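Local coordinates for beta chain (Acipenser persicus, PDB 6IYH), which binds haem as a globin subunit of a four-chain assembly, probably a haemoglobin that carries oxygen in the blood of this sturgeon, at residues 2-7 with 76-80. Sequence-based numbering, arbitrary orientation.
Sequences WTDSER and HMDDV
W2, R7, M77 and D78 form a mixed polar and aromatic contact between the N-terminal end of the chain and the turn that follows helix 57-75. The W2 indole NE1 donates to the backbone O of M77, 2.8 Å away. The bond is nearly straight at 166°. The oxygen lies in the ring plane, but NE1 sits above the carbonyl plane of M77. The M77 side chain bends at chi3 (-80°) and lays its methyl over one face of the indole. CE is 3.5 Å from the centroid of the W2 five-membered ring, a CH-pi contact. SD lies farther out over the same face as a longer Met-aromatic contact. In globin terms this ties the start of the A helix to the EF corner, here a type I turn from H76 to D79. A salt bridge joins R7 NH2 to D78 OD1 at 2.7 Å. OD1 lies close to the guanidinium plane and accepts through its syn lone pair. The two planar groups are turned 70° apart. Next to W2, T3 and E6 form a capping box: E6 N donates to T3 OG1 (3.1 Å) and T3 N to E6 OE1 (2.9 Å). E6 OE1 also forms a salt bridge with K131 of helix 123-142, and K131 makes a cation-pi contact with W2.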
loop_
_atom_site.group_PDB
_atom_site.type_symbol
_atom_site.label_atom_id
_atom_site.label_comp_id
_atom_site.label_asym_id
_atom_site.label_seq_id
_atom_site.Cartn_x
_atom_site.Cartn_y
_atom_site.Cartn_z
ATOM N N TRP B 2 20.664 15.983 0.212
ATOM C CA TRP B 2 20.671 15.937 1.657
ATOM C C TRP B 2 21.007 17.229 2.262
ATOM O O TRP B 2 21.950 17.831 1.807
ATOM C CB TRP B 2 21.724 14.941 2.084
ATOM C CG TRP B 2 21.376 13.526 1.633
ATOM C CD1 TRP B 2 21.833 12.869 0.558
ATOM C CD2 TRP B 2 20.475 12.652 2.311
ATOM N NE1 TRP B 2 21.296 11.588 0.519
ATOM C CE2 TRP B 2 20.432 11.452 1.574
ATOM C CE3 TRP B 2 19.669 12.800 3.443
ATOM C CZ2 TRP B 2 19.619 10.377 1.933
ATOM C CZ3 TRP B 2 18.895 11.707 3.851
ATOM C CH2 TRP B 2 18.892 10.510 3.076
ATOM N N THR B 3 20.347 17.618 3.350
ATOM C CA THR B 3 20.861 18.714 4.148
ATOM C C THR B 3 22.043 18.272 5.061
ATOM O O THR B 3 22.191 17.095 5.438
ATOM C CB THR B 3 19.785 19.397 5.002
ATOM O OG1 THR B 3 19.458 18.595 6.148
ATOM C CG2 THR B 3 18.531 19.680 4.154
ATOM N N ASP B 4 22.893 19.227 5.426
ATOM C CA ASP B 4 23.999 18.893 6.325
ATOM C C ASP B 4 23.486 18.339 7.635
ATOM O O ASP B 4 24.064 17.401 8.177
ATOM C CB ASP B 4 24.849 20.120 6.647
ATOM C CG ASP B 4 25.690 20.554 5.508
ATOM O OD1 ASP B 4 25.906 19.814 4.534
ATOM O OD2 ASP B 4 26.175 21.695 5.626
ATOM N N SER B 5 22.434 18.929 8.150
ATOM C CA SER B 5 21.834 18.427 9.352
ATOM C C SER B 5 21.386 16.940 9.210
ATOM O O SER B 5 21.521 16.139 10.175
ATOM C CB SER B 5 20.663 19.252 9.726
ATOM O OG SER B 5 20.160 18.733 10.899
ATOM N N GLU B 6 20.806 16.616 8.063
ATOM C CA GLU B 6 20.348 15.219 7.798
ATOM C C GLU B 6 21.529 14.297 7.746
ATOM O O GLU B 6 21.515 13.213 8.388
ATOM C CB GLU B 6 19.564 15.106 6.500
ATOM C CG GLU B 6 18.157 15.660 6.593
ATOM C CD GLU B 6 17.515 15.871 5.222
ATOM O OE1 GLU B 6 18.163 15.838 4.183
ATOM O OE2 GLU B 6 16.335 16.085 5.209
ATOM N N ARG B 7 22.568 14.696 7.015
ATOM C CA ARG B 7 23.772 13.906 6.888
ATOM C C ARG B 7 24.392 13.575 8.223
ATOM O O ARG B 7 24.810 12.444 8.463
ATOM C CB ARG B 7 24.839 14.636 6.101
ATOM C CG ARG B 7 24.736 14.473 4.633
ATOM C CD ARG B 7 25.889 15.171 3.950
ATOM N NE ARG B 7 25.512 15.428 2.570
ATOM C CZ ARG B 7 25.598 14.559 1.580
ATOM N NH1 ARG B 7 26.098 13.350 1.776
ATOM N NH2 ARG B 7 25.237 14.930 0.353
ATOM N N HIS B 76 26.991 5.370 0.003
ATOM C CA HIS B 76 26.535 5.856 -1.290
ATOM C C HIS B 76 25.277 6.698 -1.238
ATOM O O HIS B 76 24.471 6.695 -2.179
ATOM C CB HIS B 76 26.342 4.668 -2.226
ATOM C CG HIS B 76 27.605 3.945 -2.570
ATOM N ND1 HIS B 76 28.103 2.900 -1.812
ATOM C CD2 HIS B 76 28.467 4.104 -3.601
ATOM C CE1 HIS B 76 29.211 2.440 -2.374
ATOM N NE2 HIS B 76 29.447 3.150 -3.467
ATOM N N MET B 77 25.102 7.464 -0.194
ATOM C CA MET B 77 23.773 8.061 0.038
ATOM C C MET B 77 23.402 9.105 -1.013
ATOM O O MET B 77 22.221 9.473 -1.124
ATOM C CB MET B 77 23.613 8.664 1.417
ATOM C CG MET B 77 24.505 9.856 1.801
ATOM S SD MET B 77 24.564 10.139 3.618
ATOM C CE MET B 77 23.026 10.986 3.778
ATOM N N ASP B 78 24.409 9.610 -1.731
ATOM C CA ASP B 78 24.130 10.523 -2.845
ATOM C C ASP B 78 23.622 9.781 -4.062
ATOM O O ASP B 78 23.030 10.399 -4.884
ATOM C CB ASP B 78 25.331 11.376 -3.228
ATOM C CG ASP B 78 25.769 12.293 -2.138
ATOM O OD1 ASP B 78 24.954 12.879 -1.406
ATOM O OD2 ASP B 78 26.999 12.461 -2.016
ATOM N N ASP B 79 23.827 8.485 -4.205
ATOM C CA ASP B 79 23.114 7.757 -5.250
ATOM C C ASP B 79 22.937 6.286 -4.911
ATOM O O ASP B 79 23.632 5.420 -5.433
ATOM C CB ASP B 79 23.825 7.938 -6.608
ATOM C CG ASP B 79 22.967 7.471 -7.800
ATOM O OD1 ASP B 79 21.847 6.926 -7.625
ATOM O OD2 ASP B 79 23.451 7.645 -8.941
ATOM N N VAL B 80 21.964 6.020 -4.039
ATOM C CA VAL B 80 21.733 4.629 -3.596
ATOM C C VAL B 80 21.171 3.791 -4.750
ATOM O O VAL B 80 21.545 2.631 -4.887
ATOM C CB VAL B 80 20.765 4.604 -2.415
ATOM C CG1 VAL B 80 20.481 3.182 -1.924
ATOM C CG2 VAL B 80 21.256 5.454 -1.275
#